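PDB 4WYH: primase X domain-containing protein from Sulfolobus solfataricus, which serves as a noncatalytic subunit of an archaeal eukaryotic-type primase and is needed for efficient primer synthesis. Local coordinates for residues 40-51 against 77-86; 67-75 against 88-99. All coordinates share one frame; numbering follows the deposited sequence.

Contact 1: residues 40-51 against 77-86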
loop_
_atom_site.group_PDB
_atom_site.type_symbol
_atom_site.label_atom_id
_atom_site.label_comp_id
_atom_site.label_asym_id
_atom_site.label_seq_id
_atom_site.Cartn_x
_atom_site.Cartn_y
_atom_site.Cartn_z
ATOM N N GLU A 40 4.632 7.841 -0.101
ATOM C CA GLU A 40 5.105 9.113 -0.627
ATOM C C GLU A 40 5.855 8.974 -1.946
ATOM O O GLU A 40 5.713 9.830 -2.787
ATOM C CB GLU A 40 6.051 9.747 0.351
ATOM C CG GLU A 40 6.593 11.059 -0.149
ATOM C CD GLU A 40 7.581 11.647 0.794
ATOM O OE1 GLU A 40 8.121 10.859 1.613
ATOM O OE2 GLU A 40 7.791 12.886 0.705
ATOM N N MET A 41 6.664 7.918 -2.082
ATOM C CA MET A 41 7.613 7.791 -3.184
ATOM C C MET A 41 7.123 6.984 -4.378
ATOM O O MET A 41 7.439 7.299 -5.508
ATOM C CB MET A 41 8.924 7.254 -2.658
ATOM C CG MET A 41 9.537 8.092 -1.538
ATOM S SD MET A 41 10.046 9.749 -2.071
ATOM C CE MET A 41 10.761 9.441 -3.703
ATOM N N GLY A 42 6.345 5.938 -4.105
ATOM C CA GLY A 42 5.764 5.119 -5.119
ATOM C C GLY A 42 6.562 3.845 -5.347
ATOM O O GLY A 42 7.700 3.715 -4.901
ATOM N N LEU A 43 5.913 2.881 -5.964
ATOM C CA LEU A 43 6.543 1.633 -6.351
ATOM C C LEU A 43 6.340 1.423 -7.872
ATOM O O LEU A 43 5.959 2.366 -8.621
ATOM C CB LEU A 43 5.977 0.441 -5.538
ATOM C CG LEU A 43 6.163 0.465 -4.002
ATOM C CD1 LEU A 43 5.482 -0.743 -3.326
ATOM C CD2 LEU A 43 7.624 0.555 -3.594
ATOM N N GLN A 44 6.553 0.181 -8.294
ATOM C CA GLN A 44 6.646 -0.096 -9.699
ATOM C C GLN A 44 5.739 -1.263 -10.141
ATOM O O GLN A 44 4.633 -1.005 -10.484
ATOM C CB GLN A 44 8.106 -0.227 -10.097
ATOM C CG GLN A 44 8.329 -0.345 -11.580
ATOM C CD GLN A 44 9.782 -0.162 -11.993
ATOM O OE1 GLN A 44 10.055 0.396 -13.045
ATOM N NE2 GLN A 44 10.710 -0.604 -11.177
ATOM N N ASP A 45 6.248 -2.473 -10.269
ATOM C CA ASP A 45 5.436 -3.620 -10.619
ATOM C C ASP A 45 4.587 -4.167 -9.474
ATOM O O ASP A 45 3.685 -4.928 -9.707
ATOM C CB ASP A 45 6.320 -4.739 -11.131
ATOM C CG ASP A 45 7.103 -4.344 -12.434
ATOM O OD1 ASP A 45 6.721 -3.374 -13.137
ATOM O OD2 ASP A 45 8.112 -5.023 -12.669
ATOM N N SER A 46 4.872 -3.762 -8.233
ATOM C CA SER A 46 4.219 -4.315 -7.094
ATOM C C SER A 46 3.147 -3.413 -6.496
ATOM O O SER A 46 2.671 -3.714 -5.442
ATOM C CB SER A 46 5.256 -4.710 -6.044
ATOM O OG SER A 46 5.784 -3.585 -5.411
ATOM N N ARG A 47 2.800 -2.296 -7.157
ATOM C CA ARG A 47 1.839 -1.291 -6.632
ATOM C C ARG A 47 0.533 -1.829 -6.181
ATOM O O ARG A 47 0.113 -1.500 -5.080
ATOM C CB ARG A 47 1.562 -0.171 -7.645
ATOM C CG ARG A 47 2.661 0.826 -7.748
ATOM C CD ARG A 47 2.450 1.761 -8.945
ATOM N NE ARG A 47 2.487 1.026 -10.209
ATOM C CZ ARG A 47 2.047 1.528 -11.346
ATOM N NH1 ARG A 47 1.520 2.775 -11.415
ATOM N NH2 ARG A 47 2.159 0.806 -12.426
ATOM N N LYS A 48 -0.106 -2.688 -6.994
ATOM C CA LYS A 48 -1.412 -3.176 -6.634
ATOM C C LYS A 48 -1.346 -4.129 -5.442
ATOM O O LYS A 48 -2.073 -4.008 -4.503
ATOM C CB LYS A 48 -2.121 -3.768 -7.853
ATOM C CG LYS A 48 -2.688 -2.676 -8.743
ATOM C CD LYS A 48 -3.351 -3.290 -9.960
ATOM C CE LYS A 48 -3.698 -2.188 -10.927
ATOM N NZ LYS A 48 -4.318 -2.759 -12.156
ATOM N N ARG A 49 -0.381 -5.027 -5.442
ATOM C CA ARG A 49 -0.194 -5.902 -4.279
ATOM C C ARG A 49 0.158 -5.123 -2.992
ATOM O O ARG A 49 -0.369 -5.445 -1.937
ATOM C CB ARG A 49 0.922 -6.917 -4.592
ATOM C CG ARG A 49 0.526 -7.819 -5.728
ATOM C CD ARG A 49 1.405 -9.079 -5.775
ATOM N NE ARG A 49 2.841 -8.797 -5.678
ATOM C CZ ARG A 49 3.626 -8.623 -6.716
ATOM N NH1 ARG A 49 3.104 -8.598 -7.903
ATOM N NH2 ARG A 49 4.935 -8.421 -6.566
ATOM N N PHE A 50 0.982 -4.078 -3.089
ATOM C CA PHE A 50 1.337 -3.233 -1.932
ATOM C C PHE A 50 0.066 -2.607 -1.420
ATOM O O PHE A 50 -0.171 -2.595 -0.253
ATOM C CB PHE A 50 2.326 -2.152 -2.324
ATOM C CG PHE A 50 2.747 -1.266 -1.167
ATOM C CD1 PHE A 50 3.531 -1.782 -0.175
ATOM C CD2 PHE A 50 2.275 0.011 -1.039
ATOM C CE1 PHE A 50 3.926 -1.014 0.884
ATOM C CE2 PHE A 50 2.664 0.799 0.050
ATOM C CZ PHE A 50 3.477 0.265 1.008
ATOM N N ILE A 51 -0.792 -2.122 -2.298
ATOM C CA ILE A 51 -2.120 -1.614 -1.869
ATOM C C ILE A 51 -3.008 -2.655 -1.195
ATOM O O ILE A 51 -3.540 -2.409 -0.113
ATOM C CB ILE A 51 -2.911 -0.949 -3.054
ATOM C CG1 ILE A 51 -2.201 0.319 -3.549
ATOM C CG2 ILE A 51 -4.390 -0.688 -2.687
ATOM C CD1 ILE A 51 -2.788 0.829 -4.876
ATOM N N PHE A 77 -0.684 7.577 -4.380
ATOM C CA PHE A 77 0.413 6.619 -4.413
ATOM C C PHE A 77 0.518 5.868 -5.732
ATOM O O PHE A 77 1.597 5.849 -6.345
ATOM C CB PHE A 77 0.248 5.585 -3.285
ATOM C CG PHE A 77 1.067 4.359 -3.485
ATOM C CD1 PHE A 77 2.438 4.418 -3.324
ATOM C CD2 PHE A 77 0.475 3.121 -3.849
ATOM C CE1 PHE A 77 3.202 3.274 -3.513
ATOM C CE2 PHE A 77 1.261 1.978 -4.012
ATOM C CZ PHE A 77 2.610 2.069 -3.860
ATOM N N TYR A 78 -0.592 5.290 -6.196
ATOM C CA TYR A 78 -0.595 4.505 -7.420
ATOM C C TYR A 78 -0.059 5.219 -8.601
ATOM O O TYR A 78 0.690 4.604 -9.365
ATOM C CB TYR A 78 -1.978 3.870 -7.740
ATOM C CG TYR A 78 -1.904 2.975 -8.946
ATOM C CD1 TYR A 78 -1.473 1.663 -8.861
ATOM C CD2 TYR A 78 -2.204 3.485 -10.216
ATOM C CE1 TYR A 78 -1.369 0.875 -10.010
ATOM C CE2 TYR A 78 -2.063 2.735 -11.361
ATOM C CZ TYR A 78 -1.637 1.423 -11.266
ATOM O OH TYR A 78 -1.536 0.676 -12.417
ATOM N N TYR A 79 -0.450 6.493 -8.807
ATOM C CA TYR A 79 -0.050 7.231 -9.979
ATOM C C TYR A 79 1.298 8.001 -9.820
ATOM O O TYR A 79 1.672 8.812 -10.651
ATOM C CB TYR A 79 -1.196 8.119 -10.468
ATOM C CG TYR A 79 -2.393 7.351 -10.970
ATOM C CD1 TYR A 79 -2.315 6.597 -12.132
ATOM C CD2 TYR A 79 -3.622 7.390 -10.303
ATOM C CE1 TYR A 79 -3.438 5.895 -12.644
ATOM C CE2 TYR A 79 -4.732 6.656 -10.807
ATOM C CZ TYR A 79 -4.619 5.936 -11.977
ATOM O OH TYR A 79 -5.645 5.197 -12.526
ATOM N N LYS A 80 2.054 7.712 -8.780
ATOM C CA LYS A 80 3.438 8.172 -8.765
ATOM C C LYS A 80 4.222 7.636 -9.953
ATOM O O LYS A 80 5.180 8.249 -10.370
ATOM C CB LYS A 80 4.163 7.799 -7.461
ATOM C CG LYS A 80 3.530 8.351 -6.227
ATOM C CD LYS A 80 3.535 9.831 -6.280
ATOM C CE LYS A 80 4.123 10.374 -5.029
ATOM N NZ LYS A 80 3.718 11.790 -4.835
ATOM N N LEU A 81 3.818 6.493 -10.518
ATOM C CA LEU A 81 4.490 5.960 -11.729
ATOM C C LEU A 81 4.170 6.688 -13.047
ATOM O O LEU A 81 5.102 7.027 -13.787
ATOM C CB LEU A 81 4.225 4.453 -11.893
ATOM C CG LEU A 81 5.303 3.549 -12.528
ATOM C CD1 LEU A 81 5.751 4.102 -13.847
ATOM C CD2 LEU A 81 6.545 3.394 -11.664
ATOM N N GLN A 82 2.882 6.904 -13.348
ATOM C CA GLN A 82 2.382 7.346 -14.721
ATOM C C GLN A 82 2.404 6.323 -15.846
ATOM O O GLN A 82 2.142 6.699 -16.995
ATOM C CB GLN A 82 2.908 8.711 -15.313
ATOM C CG GLN A 82 4.181 9.371 -14.811
ATOM C CD GLN A 82 4.379 10.737 -15.458
ATOM O OE1 GLN A 82 4.897 11.670 -14.827
ATOM N NE2 GLN A 82 3.956 10.871 -16.721
ATOM N N SER A 83 2.728 5.062 -15.563
ATOM C CA SER A 83 2.250 4.026 -16.425
ATOM C C SER A 83 1.330 3.269 -15.488
ATOM O O SER A 83 1.695 2.857 -14.404
ATOM C CB SER A 83 3.347 3.155 -17.020
ATOM O OG SER A 83 3.826 2.251 -16.051
ATOM N N GLY A 84 0.095 3.175 -15.911
ATOM C CA GLY A 84 -0.769 2.141 -15.475
ATOM C C GLY A 84 -2.096 2.739 -15.080
ATOM O O GLY A 84 -2.262 3.915 -15.015
ATOM N N LYS A 85 -3.040 1.883 -14.812
ATOM C CA LYS A 85 -4.278 2.354 -14.330
ATOM C C LYS A 85 -4.870 1.512 -13.203
ATOM O O LYS A 85 -4.706 0.303 -13.142
ATOM C CB LYS A 85 -5.235 2.439 -15.463
ATOM C CG LYS A 85 -5.622 1.081 -15.959
ATOM C CD LYS A 85 -7.001 1.185 -16.563
ATOM C CE LYS A 85 -7.448 -0.108 -17.178
ATOM N NZ LYS A 85 -7.192 -0.066 -18.674
ATOM N N VAL A 86 -5.543 2.211 -12.312
ATOM C CA VAL A 86 -6.290 1.596 -11.232
ATOM C C VAL A 86 -7.768 2.118 -11.232
ATOM O O VAL A 86 -8.011 3.310 -11.445
ATOM C CB VAL A 86 -5.580 1.801 -9.851
ATOM C CG1 VAL A 86 -5.695 3.267 -9.344
ATOM C CG2 VAL A 86 -6.212 0.857 -8.847
HETATM O O HOH W 1 3.657 4.109 -7.323
#

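Contact 2: residues 67-75 against 88-99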
loop_
_atom_site.group_PDB
_atom_site.type_symbol
_atom_site.label_atom_id
_atom_site.label_comp_id
_atom_site.label_asym_id
_atom_site.label_seq_id
_atom_site.Cartn_x
_atom_site.Cartn_y
_atom_site.Cartn_z
ATOM N N GLU A 67 -12.707 6.257 4.864
ATOM C CA GLU A 67 -12.694 5.753 3.505
ATOM C C GLU A 67 -12.240 6.779 2.453
ATOM O O GLU A 67 -11.474 6.456 1.554
ATOM C CB GLU A 67 -14.081 5.177 3.132
ATOM C CG GLU A 67 -14.403 3.850 3.854
ATOM C CD GLU A 67 -14.955 3.978 5.297
ATOM O OE1 GLU A 67 -14.733 5.013 5.989
ATOM O OE2 GLU A 67 -15.644 3.027 5.761
ATOM N N ASP A 68 -12.726 8.007 2.563
ATOM C CA ASP A 68 -12.387 9.024 1.572
ATOM C C ASP A 68 -10.880 9.323 1.595
ATOM O O ASP A 68 -10.258 9.294 0.555
ATOM C CB ASP A 68 -13.202 10.277 1.791
ATOM C CG ASP A 68 -14.618 10.097 1.370
ATOM O OD1 ASP A 68 -14.875 9.251 0.483
ATOM O OD2 ASP A 68 -15.504 10.781 1.920
ATOM N N GLU A 69 -10.303 9.522 2.765
ATOM C CA GLU A 69 -8.890 9.752 2.839
ATOM C C GLU A 69 -8.071 8.566 2.332
ATOM O O GLU A 69 -7.058 8.752 1.712
ATOM C CB GLU A 69 -8.480 10.166 4.252
ATOM C CG GLU A 69 -6.980 10.356 4.393
ATOM C CD GLU A 69 -6.521 10.827 5.764
ATOM O OE1 GLU A 69 -7.344 11.114 6.666
ATOM O OE2 GLU A 69 -5.294 10.915 5.935
ATOM N N ALA A 70 -8.491 7.349 2.653
ATOM C CA ALA A 70 -7.754 6.161 2.229
ATOM C C ALA A 70 -7.757 6.131 0.738
ATOM O O ALA A 70 -6.746 5.898 0.123
ATOM C CB ALA A 70 -8.401 4.907 2.820
ATOM N N LEU A 71 -8.907 6.366 0.142
ATOM C CA LEU A 71 -9.032 6.317 -1.281
ATOM C C LEU A 71 -8.100 7.295 -1.970
ATOM O O LEU A 71 -7.434 6.949 -2.925
ATOM C CB LEU A 71 -10.497 6.507 -1.704
ATOM C CG LEU A 71 -10.706 6.626 -3.219
ATOM C CD1 LEU A 71 -10.357 5.358 -3.952
ATOM C CD2 LEU A 71 -12.121 7.076 -3.567
ATOM N N GLN A 72 -8.031 8.517 -1.477
ATOM C CA GLN A 72 -7.219 9.525 -2.136
ATOM C C GLN A 72 -5.779 9.184 -1.950
ATOM O O GLN A 72 -5.022 9.246 -2.869
ATOM C CB GLN A 72 -7.542 10.920 -1.560
ATOM C CG GLN A 72 -6.695 12.003 -2.186
ATOM C CD GLN A 72 -6.804 12.066 -3.699
ATOM O OE1 GLN A 72 -7.893 11.891 -4.263
ATOM N NE2 GLN A 72 -5.680 12.330 -4.377
ATOM N N THR A 73 -5.388 8.778 -0.753
ATOM C CA THR A 73 -4.014 8.404 -0.465
ATOM C C THR A 73 -3.489 7.246 -1.345
ATOM O O THR A 73 -2.355 7.291 -1.875
ATOM C CB THR A 73 -3.928 7.986 1.010
ATOM O OG1 THR A 73 -4.337 9.109 1.813
ATOM C CG2 THR A 73 -2.496 7.582 1.343
ATOM N N LEU A 74 -4.342 6.223 -1.493
ATOM C CA LEU A 74 -4.013 5.052 -2.296
ATOM C C LEU A 74 -3.907 5.397 -3.768
ATOM O O LEU A 74 -3.014 4.906 -4.475
ATOM C CB LEU A 74 -5.057 3.948 -2.043
ATOM C CG LEU A 74 -5.054 3.407 -0.626
ATOM C CD1 LEU A 74 -6.209 2.488 -0.345
ATOM C CD2 LEU A 74 -3.721 2.724 -0.378
ATOM N N LYS A 75 -4.850 6.204 -4.259
ATOM C CA LYS A 75 -4.821 6.613 -5.670
ATOM C C LYS A 75 -3.603 7.505 -6.034
ATOM O O LYS A 75 -2.919 7.244 -7.031
ATOM C CB LYS A 75 -6.151 7.299 -6.047
ATOM C CG LYS A 75 -6.359 7.360 -7.519
ATOM C CD LYS A 75 -7.217 8.563 -7.877
ATOM C CE LYS A 75 -8.682 8.226 -7.879
ATOM N NZ LYS A 75 -9.412 9.368 -8.502
ATOM N N GLU A 88 -11.244 3.062 -9.338
ATOM C CA GLU A 88 -11.772 3.500 -8.067
ATOM C C GLU A 88 -12.622 2.403 -7.427
ATOM O O GLU A 88 -12.618 2.266 -6.247
ATOM C CB GLU A 88 -12.596 4.759 -8.158
ATOM C CG GLU A 88 -11.717 5.996 -8.124
ATOM C CD GLU A 88 -12.500 7.287 -7.924
ATOM O OE1 GLU A 88 -13.718 7.250 -7.669
ATOM O OE2 GLU A 88 -11.869 8.336 -8.024
ATOM N N SER A 89 -13.372 1.684 -8.224
ATOM C CA SER A 89 -14.246 0.648 -7.692
ATOM C C SER A 89 -13.370 -0.451 -7.011
ATOM O O SER A 89 -13.720 -0.955 -5.920
ATOM C CB SER A 89 -15.141 0.101 -8.809
ATOM O OG SER A 89 -14.404 -0.828 -9.578
ATOM N N TRP A 90 -12.212 -0.774 -7.603
ATOM C CA TRP A 90 -11.281 -1.707 -6.963
ATOM C C TRP A 90 -10.806 -1.129 -5.599
ATOM O O TRP A 90 -10.866 -1.792 -4.590
ATOM C CB TRP A 90 -10.094 -1.999 -7.871
ATOM C CG TRP A 90 -9.198 -3.024 -7.390
ATOM C CD1 TRP A 90 -9.365 -4.396 -7.538
ATOM C CD2 TRP A 90 -7.935 -2.848 -6.756
ATOM N NE1 TRP A 90 -8.297 -5.059 -7.006
ATOM C CE2 TRP A 90 -7.399 -4.136 -6.517
ATOM C CE3 TRP A 90 -7.182 -1.743 -6.386
ATOM C CZ2 TRP A 90 -6.165 -4.326 -5.918
ATOM C CZ3 TRP A 90 -5.946 -1.961 -5.766
ATOM C CH2 TRP A 90 -5.453 -3.230 -5.571
ATOM N N LEU A 91 -10.368 0.111 -5.601
ATOM C CA LEU A 91 -9.826 0.752 -4.381
ATOM C C LEU A 91 -10.846 0.828 -3.263
ATOM O O LEU A 91 -10.535 0.514 -2.143
ATOM C CB LEU A 91 -9.260 2.114 -4.693
ATOM C CG LEU A 91 -7.990 2.109 -5.549
ATOM C CD1 LEU A 91 -7.616 3.511 -6.057
ATOM C CD2 LEU A 91 -6.816 1.501 -4.778
ATOM N N LYS A 92 -12.066 1.237 -3.592
ATOM C CA LYS A 92 -13.121 1.292 -2.632
ATOM C C LYS A 92 -13.446 -0.092 -2.089
ATOM O O LYS A 92 -13.600 -0.267 -0.874
ATOM C CB LYS A 92 -14.396 1.891 -3.211
ATOM C CG LYS A 92 -14.231 3.281 -3.748
ATOM C CD LYS A 92 -15.598 3.793 -4.233
ATOM C CE LYS A 92 -15.572 5.272 -4.580
ATOM N NZ LYS A 92 -16.820 5.530 -5.363
ATOM N N SER A 93 -13.523 -1.085 -2.969
ATOM C CA SER A 93 -13.716 -2.470 -2.511
ATOM C C SER A 93 -12.600 -2.990 -1.573
ATOM O O SER A 93 -12.866 -3.628 -0.556
ATOM C CB SER A 93 -13.868 -3.398 -3.687
ATOM O OG SER A 93 -13.946 -4.760 -3.225
ATOM N N VAL A 94 -11.344 -2.759 -1.916
ATOM C CA VAL A 94 -10.260 -3.115 -1.010
ATOM C C VAL A 94 -10.405 -2.491 0.371
ATOM O O VAL A 94 -10.234 -3.164 1.388
ATOM C CB VAL A 94 -8.917 -2.681 -1.606
ATOM C CG1 VAL A 94 -7.790 -2.931 -0.612
ATOM C CG2 VAL A 94 -8.627 -3.392 -2.935
ATOM N N ILE A 95 -10.593 -1.166 0.398
ATOM C CA ILE A 95 -10.710 -0.389 1.625
ATOM C C ILE A 95 -11.860 -0.955 2.459
ATOM O O ILE A 95 -11.672 -1.195 3.633
ATOM C CB ILE A 95 -10.970 1.113 1.350
ATOM C CG1 ILE A 95 -9.724 1.761 0.724
ATOM C CG2 ILE A 95 -11.429 1.846 2.617
ATOM C CD1 ILE A 95 -10.093 3.034 -0.006
ATOM N N ASN A 96 -13.022 -1.181 1.834
ATOM C CA ASN A 96 -14.145 -1.754 2.583
ATOM C C ASN A 96 -13.820 -3.132 3.098
ATOM O O ASN A 96 -14.104 -3.413 4.253
ATOM C CB ASN A 96 -15.368 -1.854 1.685
ATOM C CG ASN A 96 -16.600 -2.310 2.458
ATOM O OD1 ASN A 96 -17.173 -1.522 3.205
ATOM N ND2 ASN A 96 -17.015 -3.550 2.270
ATOM N N GLY A 97 -13.240 -4.008 2.242
ATOM C CA GLY A 97 -12.918 -5.399 2.654
ATOM C C GLY A 97 -11.933 -5.495 3.816
ATOM O O GLY A 97 -12.099 -6.314 4.735
ATOM N N VAL A 98 -10.849 -4.707 3.757
ATOM C CA VAL A 98 -9.834 -4.740 4.822
ATOM C C VAL A 98 -10.380 -4.168 6.085
ATOM O O VAL A 98 -10.011 -4.631 7.185
ATOM C CB VAL A 98 -8.507 -4.039 4.479
ATOM C CG1 VAL A 98 -7.885 -4.640 3.262
ATOM C CG2 VAL A 98 -8.560 -2.503 4.426
ATOM N N LYS A 99 -11.233 -3.150 5.978
ATOM C CA LYS A 99 -11.899 -2.589 7.158
ATOM C C LYS A 99 -12.816 -3.588 7.810
ATOM O O LYS A 99 -12.849 -3.685 9.046
ATOM C CB LYS A 99 -12.705 -1.328 6.799
ATOM C CG LYS A 99 -13.340 -0.617 8.021
ATOM C CD LYS A 99 -14.042 0.674 7.625
ATOM C CE LYS A 99 -14.524 1.489 8.818
ATOM N NZ LYS A 99 -13.406 2.184 9.543
HETATM O O HOH W 2 -14.742 4.798 8.848
#

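Contact 1: residues 40-51 against 77-86
A cation-pi stack of Arg47 on Tyr78 and an apolar cluster around Phe77 join the turn after helix 33-41, which carries the manganese-site residue Asp45, and the first turn of helix 47-63 to the end of helix 67-78 and the loop after it. The guanidinium of Arg47 lies flat on the Tyr78 ring, planes 7° apart and off-centre, with Arg47 CZ 4.1 Å from the ring centroid; Leu81 closes its opposite face. Within the guanidinium plane, NH1 of Arg47 donates to Tyr78 O at 2.9 Å. NH1 and NH2 together grip Ser83 O, the bond from NH2 being 2.9 Å, while Arg47 NE turns back to Gln44 O. With an alanine in place of Arg47, the carbonyls of Tyr78 and Ser83 would probably lose these donors and the 79-84 loop would be freer to shift.

Beside this polar cluster the Phe77 ring, its CG anti to the backbone N (chi1 163°), reaches between the backbone at Gly42 and the side chains of Leu43, Phe50 and Ile51. Its CZ comes 3.5 Å from Phe50 CD2, the two rings set obliquely, and its CE2 lies 3.9 Å from Ile51 CG1. A water bridges Leu43 N and Phe77 O. One buried cation thus ties together three backbone carbonyls from both sides of the contact, its charge probably stabilised by their dipoles and the tyrosine ring.

Contact 2: residues 67-75 against 88-99
Leu71 holds CG anti to its own amide nitrogen (chi1 173°), which swings its two methyls across to helix 88-101, whereas Ile95 sets CG1 beside its backbone N (chi1 -69°), from which CD1 extends toward helix 67-78. The result is a reciprocal pair of knobs. Leu71 fits among Glu88, Leu91, Lys92 and Ile95, with its CD1 pressed against Leu91 CB at 3.5 Å and its CD2 beside the aliphatic end of Lys92. Ile95 in turn enters the hole formed by Glu67, Ala70, Leu71 and Leu74. Its branches divide the work: CD1 of Ile95 comes within 3.5 Å of the backbone N of Leu71 and also touches Ala70 CB, CG2 meets the CG of Glu67, and CG1 lies 3.7 Å from Leu74 CD1 as the two side chains run past one another in opposite directions. Leu91 CD2 packs on Leu74 CB at 4.1 Å.

Charged groups flank this apolar strip. At one end, Lys75 NZ forms a salt bridge of 2.7 Å with Glu88 OE2, approaching the anti lone pair of that oxygen. At the other, the side chain of Glu67 folds over, keeping OE2 3.4 Å from the CD methylene of Lys99; the charges themselves stay beyond salt-bridge distance, and a water links Glu67 OE1 to Lys99 NZ. Helix 47-63 lies against the same pair of helices, meeting Thr73 through Leu59 and Val94 through Ser56. With axes 9.8 Å apart and an angle of 128° between their directions, the two segments form an obliquely crossed helix pair, nearer antiparallel than parallel, with knobs-into-holes packing, within the all-helical fold of the primase X domain.

Overall arrangement
Contacts 1 and 2 share helix 67-78: its C-terminal end enters contact 1, while residues 67-75 pack in contact 2. Their centres are 14 Å apart, and along the chain their segments alternate. The 77-86 segment leads from the shared helix toward helix 88-101, where Val86 CG1 lies 3.8 Å from Leu91 CD1. Ile51 also bridges the two, its CG2 resting 3.7 Å from Trp90 CZ3 and 3.9 Å from Leu91 CD2, so the apolar packing runs on from one contact into the other. Asp45, which binds manganese in a structure of this protein though none is bound to this chain here, lies in the turn leading into helix 47-63; contact 2 lies away from that site.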